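Local coordinates for protein prolyl oligopeptidase (Novosphingobium capsulatum, PDB 1YR2) that probably hydrolyses oligopeptides on the carboxyl side of proline, less readily of alanine, as a serine endopeptidase of the S9A family, at residues A[608-613]-A[660-665]; A[602-607]-A[618-623]. All coordinates share one frame; numbering follows the deposited sequence.

Overall arrangement
Both contacts lie in the alpha/beta-hydrolase part of the chain, and their segments alternate along it. After strand 594-598 the chain enters a long loop that supplies residues 602-607 and, directly afterwards, residues 608-613. Helix 617-620 follows, and residues 618-623 fold back on 602-607, so contact 2 closes a short loop of ten residues. Contact 1 closes a longer one: residues 660-665, beyond strand 649-654 and at the start of helix 664-675, return to 608-613. The two loops therefore cross. The centres of the two contacts lie about 10 Å apart, and His665 of contact 1 probably hydrogen-bonds the backbone N of Asp603 in contact 2, tying helix 664-675 to the loop after strand 594-598.

Contact 1. Residues A[608-613]-A[660-665]; sequences DQFTAG and RVVPGH
Water 1 is held by three hydrogen bonds, two that it donates and one that it accepts, and it bridges two segments that share no direct hydrogen bond. It donates to Thr611 OG1 at 3.0 Å and to Arg660 O, and it accepts from Val662 N at 3.1 Å. Thr611 OG1 is itself held twice, by this water and by the backbone O of Asp659. Its position between the backbone N and the carbonyl carbon (chi1 59°) sets the hydroxyl toward the polar backbone, while CG2 meets Val662 CG1 at 3.7 Å. A beta-branched residue with one polar and one methyl branch suits this divided setting.

Val662 fills the middle of the contact with two diverging methyls, one for Thr611 and one for the ring. CG1 lies against Thr611 and Phe610 CB; CG2 sits over one face of the Phe610 ring, 3.5 Å from Phe610 CG, in a CH-pi contact displaced toward the rim. Gln609 CB covers the opposite face, so the phenyl is clasped between two aliphatic groups. Being flat, Phe610 can also turn an edge toward the face of His665, an offset edge-to-face pair with centroids 5.8 Å apart and planes at 74°. His665 ND1 probably accepts a hydrogen bond from Asp603 N, which would place the proton of a neutral imidazole on NE2, the nitrogen nearer Phe610. Within 608-613, Gly613 N bonds Phe610 O and closes the turn that presents Thr611.

The side chain of Arg660 leaves the backbone on the side away from 608-613 and touches Ser575, in what is probably the nucleophile elbow. The contact lies at the surface and joins the loop between strand 594-598 and helix 617-620 to the connection leading from strand 649-654 into helix 664-675.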
loop_
_atom_site.group_PDB
_atom_site.type_symbol
_atom_site.label_atom_id
_atom_site.label_comp_id
_atom_site.label_asym_id
_atom_site.label_seq_id
_atom_site.Cartn_x
_atom_site.Cartn_y
_atom_site.Cartn_z
ATOM N N ASP A 608 4.118 -24.362 10.018
ATOM C CA ASP A 608 3.841 -23.985 11.396
ATOM C C ASP A 608 4.892 -24.421 12.431
ATOM O O ASP A 608 4.714 -24.167 13.621
ATOM C CB ASP A 608 2.459 -24.451 11.794
ATOM C CG ASP A 608 2.368 -25.950 11.982
ATOM O OD1 ASP A 608 3.114 -26.735 11.326
ATOM O OD2 ASP A 608 1.507 -26.420 12.737
ATOM N N GLN A 609 5.977 -25.048 11.979
ATOM C CA GLN A 609 7.077 -25.462 12.845
ATOM C C GLN A 609 8.096 -24.361 13.015
ATOM O O GLN A 609 9.055 -24.535 13.744
ATOM C CB GLN A 609 7.837 -26.661 12.258
ATOM C CG GLN A 609 6.957 -27.817 11.763
ATOM C CD GLN A 609 6.697 -28.881 12.794
ATOM O OE1 GLN A 609 7.124 -28.766 13.929
ATOM N NE2 GLN A 609 6.001 -29.937 12.391
ATOM N N PHE A 610 7.943 -23.252 12.298
ATOM C CA PHE A 610 8.985 -22.227 12.313
ATOM C C PHE A 610 8.505 -20.896 12.829
ATOM O O PHE A 610 7.284 -20.618 12.885
ATOM C CB PHE A 610 9.637 -22.087 10.933
ATOM C CG PHE A 610 10.075 -23.385 10.350
ATOM C CD1 PHE A 610 11.268 -23.980 10.756
ATOM C CD2 PHE A 610 9.286 -24.031 9.411
ATOM C CE1 PHE A 610 11.652 -25.184 10.227
ATOM C CE2 PHE A 610 9.692 -25.235 8.868
ATOM C CZ PHE A 610 10.868 -25.806 9.276
ATOM N N THR A 611 9.488 -20.103 13.285
ATOM C CA THR A 611 9.265 -18.761 13.801
ATOM C C THR A 611 7.763 -18.508 14.048
ATOM O O THR A 611 7.167 -19.087 14.941
ATOM C CB THR A 611 9.869 -17.716 12.794
ATOM O OG1 THR A 611 9.265 -17.833 11.474
ATOM C CG2 THR A 611 11.391 -17.974 12.586
ATOM N N ALA A 612 7.211 -17.847 13.048
ATOM C CA ALA A 612 6.026 -17.063 12.960
ATOM C C ALA A 612 4.903 -17.763 12.177
ATOM O O ALA A 612 3.806 -17.203 11.995
ATOM C CB ALA A 612 6.431 -15.833 12.114
ATOM N N GLY A 613 5.212 -18.934 11.628
ATOM C CA GLY A 613 4.356 -19.544 10.644
ATOM C C GLY A 613 3.093 -20.091 11.267
ATOM O O GLY A 613 2.078 -20.280 10.575
ATOM N N ARG A 660 10.493 -14.104 8.857
ATOM C CA ARG A 660 9.107 -14.167 8.495
ATOM C C ARG A 660 8.812 -15.460 7.791
ATOM O O ARG A 660 8.000 -16.211 8.260
ATOM C CB ARG A 660 8.767 -12.998 7.614
ATOM C CG ARG A 660 7.312 -12.893 7.376
ATOM C CD ARG A 660 6.892 -11.568 6.780
ATOM N NE ARG A 660 5.441 -11.525 6.786
ATOM C CZ ARG A 660 4.650 -11.983 5.827
ATOM N NH1 ARG A 660 5.144 -12.503 4.705
ATOM N NH2 ARG A 660 3.331 -11.892 5.986
ATOM N N VAL A 661 9.461 -15.698 6.664
ATOM C CA VAL A 661 9.396 -17.010 6.018
ATOM C C VAL A 661 10.794 -17.621 6.060
ATOM O O VAL A 661 11.667 -17.146 5.367
ATOM C CB VAL A 661 8.942 -16.922 4.553
ATOM C CG1 VAL A 661 8.847 -18.326 3.940
ATOM C CG2 VAL A 661 7.579 -16.201 4.403
ATOM N N VAL A 662 10.996 -18.674 6.849
ATOM C CA VAL A 662 12.364 -19.207 7.010
ATOM C C VAL A 662 12.895 -19.665 5.639
ATOM O O VAL A 662 12.165 -20.272 4.838
ATOM C CB VAL A 662 12.497 -20.332 8.048
ATOM C CG1 VAL A 662 12.287 -19.775 9.500
ATOM C CG2 VAL A 662 11.567 -21.496 7.744
ATOM N N PRO A 663 14.166 -19.405 5.366
ATOM C CA PRO A 663 14.703 -19.698 4.032
ATOM C C PRO A 663 14.728 -21.176 3.705
ATOM O O PRO A 663 14.765 -21.549 2.512
ATOM C CB PRO A 663 16.126 -19.115 4.074
ATOM C CG PRO A 663 16.139 -18.188 5.246
ATOM C CD PRO A 663 15.158 -18.764 6.250
ATOM N N GLY A 664 14.692 -22.027 4.728
ATOM C CA GLY A 664 14.620 -23.441 4.520
ATOM C C GLY A 664 13.551 -23.894 3.552
ATOM O O GLY A 664 13.744 -24.902 2.886
ATOM N N HIS A 665 12.401 -23.213 3.509
ATOM C CA HIS A 665 11.376 -23.509 2.519
ATOM C C HIS A 665 11.978 -23.433 1.098
ATOM O O HIS A 665 11.850 -24.367 0.307
ATOM C CB HIS A 665 10.198 -22.521 2.592
ATOM C CG HIS A 665 9.313 -22.677 3.791
ATOM N ND1 HIS A 665 8.388 -23.694 3.907
ATOM C CD2 HIS A 665 9.180 -21.910 4.907
ATOM C CE1 HIS A 665 7.745 -23.560 5.055
ATOM N NE2 HIS A 665 8.185 -22.466 5.670
HETATM O O HOH W 1 8.587 -19.057 8.827
#

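Contact 2. Residues A[602-607]-A[618-623]; sequences MDMLRF and DDYGYP
Aromatic contacts carry the centre of this buried interface. Tyr620 directs the edge of its ring at the face of Phe607, the centroids 5.3 Å apart and the planes at 82°, with Tyr620 CD2 standing over the middle of the phenyl. A flat ring at 607 serves both neighbours, its CZ and CE2 reaching Tyr620 CB and Pro623.

Methyl and sulfur contacts come next. Met604, bent at chi2 and chi3, curls its CE over a face of the Tyr620 ring, 3.5 Å from the ring centroid, in a CH-pi contact; SD lies farther off in an oblique Met-aromatic contact. A flexible, unbranched thioether suits such a bend.

The proline ring closes the other end. Rigid Pro623 crosses Phe607 at about a right angle, its CG 3.9 Å from Phe607 CE2, and Pro623 CB rests 3.6 Å from Leu605 O in van der Waals packing.

Polar groups act mainly within the segments or beyond them. Asp603 OD1 accepts from Leu605 N at 3.0 Å, an Asx turn that shapes the chain around Met604, and a weak bond from Arg606 N adds to it. Gly621, leaving helix 617-620 with positive phi (95°), suits a conformation that would jam a CB against the preceding carbonyl. Its buried O has no hydrogen-bonding partner and lies in the plane of the Phe607 ring, 3.5 Å from Phe607 CZ. Tyr620 OH hydrogen-bonds Asn576 OD1.

An alanine in place of Tyr620 removes ring and hydroxyl, and would probably leave Met604 CE and the Phe607 face less well packed and Asn576 less firmly held. With no hydrogen bond between the segments, cohesion rests on burial and close packing of apolar groups, with a smaller contribution from ring electrostatics, the slightly positive rim of Phe607 perhaps partly compensating the Gly621 carbonyl.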
loop_
_atom_site.group_PDB
_atom_site.type_symbol
_atom_site.label_atom_id
_atom_site.label_comp_id
_atom_site.label_asym_id
_atom_site.label_seq_id
_atom_site.Cartn_x
_atom_site.Cartn_y
_atom_site.Cartn_z
ATOM N N MET A 602 7.056 -22.988 0.874
ATOM C CA MET A 602 7.122 -24.131 -0.042
ATOM C C MET A 602 6.826 -25.481 0.614
ATOM O O MET A 602 6.323 -26.365 -0.055
ATOM C CB MET A 602 8.469 -24.155 -0.777
ATOM C CG MET A 602 8.784 -22.851 -1.520
ATOM S SD MET A 602 7.357 -22.247 -2.561
ATOM C CE MET A 602 8.305 -21.619 -3.977
ATOM N N ASP A 603 7.111 -25.611 1.911
ATOM C CA ASP A 603 6.751 -26.808 2.641
ATOM C C ASP A 603 5.515 -26.514 3.510
ATOM O O ASP A 603 5.599 -25.990 4.615
ATOM C CB ASP A 603 7.922 -27.318 3.470
ATOM C CG ASP A 603 7.622 -28.688 4.124
ATOM O OD1 ASP A 603 6.402 -29.031 4.315
ATOM O OD2 ASP A 603 8.529 -29.456 4.508
ATOM N N MET A 604 4.368 -26.810 2.946
ATOM C CA MET A 604 3.073 -26.507 3.547
ATOM C C MET A 604 2.662 -27.544 4.568
ATOM O O MET A 604 1.608 -27.409 5.197
ATOM C CB MET A 604 2.028 -26.436 2.435
ATOM C CG MET A 604 2.200 -25.248 1.512
ATOM S SD MET A 604 2.116 -23.650 2.354
ATOM C CE MET A 604 0.512 -23.683 3.081
ATOM N N LEU A 605 3.472 -28.584 4.740
ATOM C CA LEU A 605 3.243 -29.553 5.792
ATOM C C LEU A 605 3.952 -29.168 7.083
ATOM O O LEU A 605 3.569 -29.667 8.143
ATOM C CB LEU A 605 3.670 -30.967 5.362
ATOM C CG LEU A 605 3.049 -31.486 4.080
ATOM C CD1 LEU A 605 3.496 -32.970 3.881
ATOM C CD2 LEU A 605 1.577 -31.351 4.133
ATOM N N ARG A 606 4.979 -28.306 6.973
ATOM C CA ARG A 606 5.809 -27.939 8.108
ATOM C C ARG A 606 5.874 -26.423 8.383
ATOM O O ARG A 606 6.690 -25.974 9.191
ATOM C CB ARG A 606 7.223 -28.500 7.894
ATOM C CG ARG A 606 7.298 -30.006 8.004
ATOM C CD ARG A 606 8.670 -30.567 7.705
ATOM N NE ARG A 606 9.688 -30.088 8.650
ATOM C CZ ARG A 606 9.800 -30.492 9.901
ATOM N NH1 ARG A 606 8.971 -31.373 10.428
ATOM N NH2 ARG A 606 10.759 -30.010 10.653
ATOM N N PHE A 607 5.025 -25.636 7.746
ATOM C CA PHE A 607 5.120 -24.159 7.834
ATOM C C PHE A 607 4.924 -23.649 9.263
ATOM O O PHE A 607 5.564 -22.677 9.689
ATOM C CB PHE A 607 4.108 -23.479 6.909
ATOM C CG PHE A 607 2.697 -23.611 7.372
ATOM C CD1 PHE A 607 2.185 -22.718 8.284
ATOM C CD2 PHE A 607 1.869 -24.609 6.897
ATOM C CE1 PHE A 607 0.903 -22.826 8.734
ATOM C CE2 PHE A 607 0.598 -24.717 7.350
ATOM C CZ PHE A 607 0.123 -23.832 8.306
ATOM N N ASP A 618 -4.730 -19.665 10.130
ATOM C CA ASP A 618 -6.054 -19.080 9.846
ATOM C C ASP A 618 -6.411 -19.113 8.369
ATOM O O ASP A 618 -7.585 -19.240 8.006
ATOM C CB ASP A 618 -6.156 -17.622 10.351
ATOM C CG ASP A 618 -6.845 -17.501 11.723
ATOM O OD1 ASP A 618 -7.261 -18.505 12.385
ATOM O OD2 ASP A 618 -6.914 -16.390 12.278
ATOM N N ASP A 619 -5.410 -19.030 7.491
ATOM C CA ASP A 619 -5.686 -19.217 6.076
ATOM C C ASP A 619 -5.384 -20.622 5.592
ATOM O O ASP A 619 -6.026 -21.098 4.661
ATOM C CB ASP A 619 -4.813 -18.289 5.234
ATOM C CG ASP A 619 -5.543 -17.017 4.837
ATOM O OD1 ASP A 619 -6.213 -16.413 5.715
ATOM O OD2 ASP A 619 -5.520 -16.587 3.665
ATOM N N TYR A 620 -4.343 -21.254 6.129
ATOM C CA TYR A 620 -3.848 -22.530 5.565
ATOM C C TYR A 620 -4.410 -23.809 6.175
ATOM O O TYR A 620 -4.371 -24.879 5.567
ATOM C CB TYR A 620 -2.312 -22.556 5.709
ATOM C CG TYR A 620 -1.556 -21.528 4.891
ATOM C CD1 TYR A 620 -2.115 -20.912 3.767
ATOM C CD2 TYR A 620 -0.265 -21.162 5.244
ATOM C CE1 TYR A 620 -1.385 -19.975 2.969
ATOM C CE2 TYR A 620 0.471 -20.243 4.478
ATOM C CZ TYR A 620 -0.088 -19.667 3.343
ATOM O OH TYR A 620 0.648 -18.775 2.626
ATOM N N GLY A 621 -4.863 -23.699 7.406
ATOM C CA GLY A 621 -5.342 -24.833 8.172
ATOM C C GLY A 621 -4.261 -25.402 9.051
ATOM O O GLY A 621 -3.149 -24.831 9.145
ATOM N N TYR A 622 -4.565 -26.571 9.656
ATOM C CA TYR A 622 -3.735 -27.158 10.707
ATOM C C TYR A 622 -3.145 -28.490 10.276
ATOM O O TYR A 622 -3.908 -29.445 10.062
ATOM C CB TYR A 622 -4.584 -27.393 11.948
ATOM C CG TYR A 622 -5.119 -26.134 12.551
ATOM C CD1 TYR A 622 -6.265 -25.552 12.058
ATOM C CD2 TYR A 622 -4.440 -25.484 13.563
ATOM C CE1 TYR A 622 -6.752 -24.365 12.587
ATOM C CE2 TYR A 622 -4.911 -24.317 14.096
ATOM C CZ TYR A 622 -6.080 -23.757 13.622
ATOM O OH TYR A 622 -6.553 -22.539 14.111
ATOM N N PRO A 623 -1.832 -28.574 10.071
ATOM C CA PRO A 623 -1.209 -29.840 9.648
ATOM C C PRO A 623 -1.410 -31.050 10.551
ATOM O O PRO A 623 -1.289 -32.191 10.049
ATOM C CB PRO A 623 0.259 -29.508 9.573
ATOM C CG PRO A 623 0.300 -28.056 9.317
ATOM C CD PRO A 623 -0.856 -27.466 10.053
#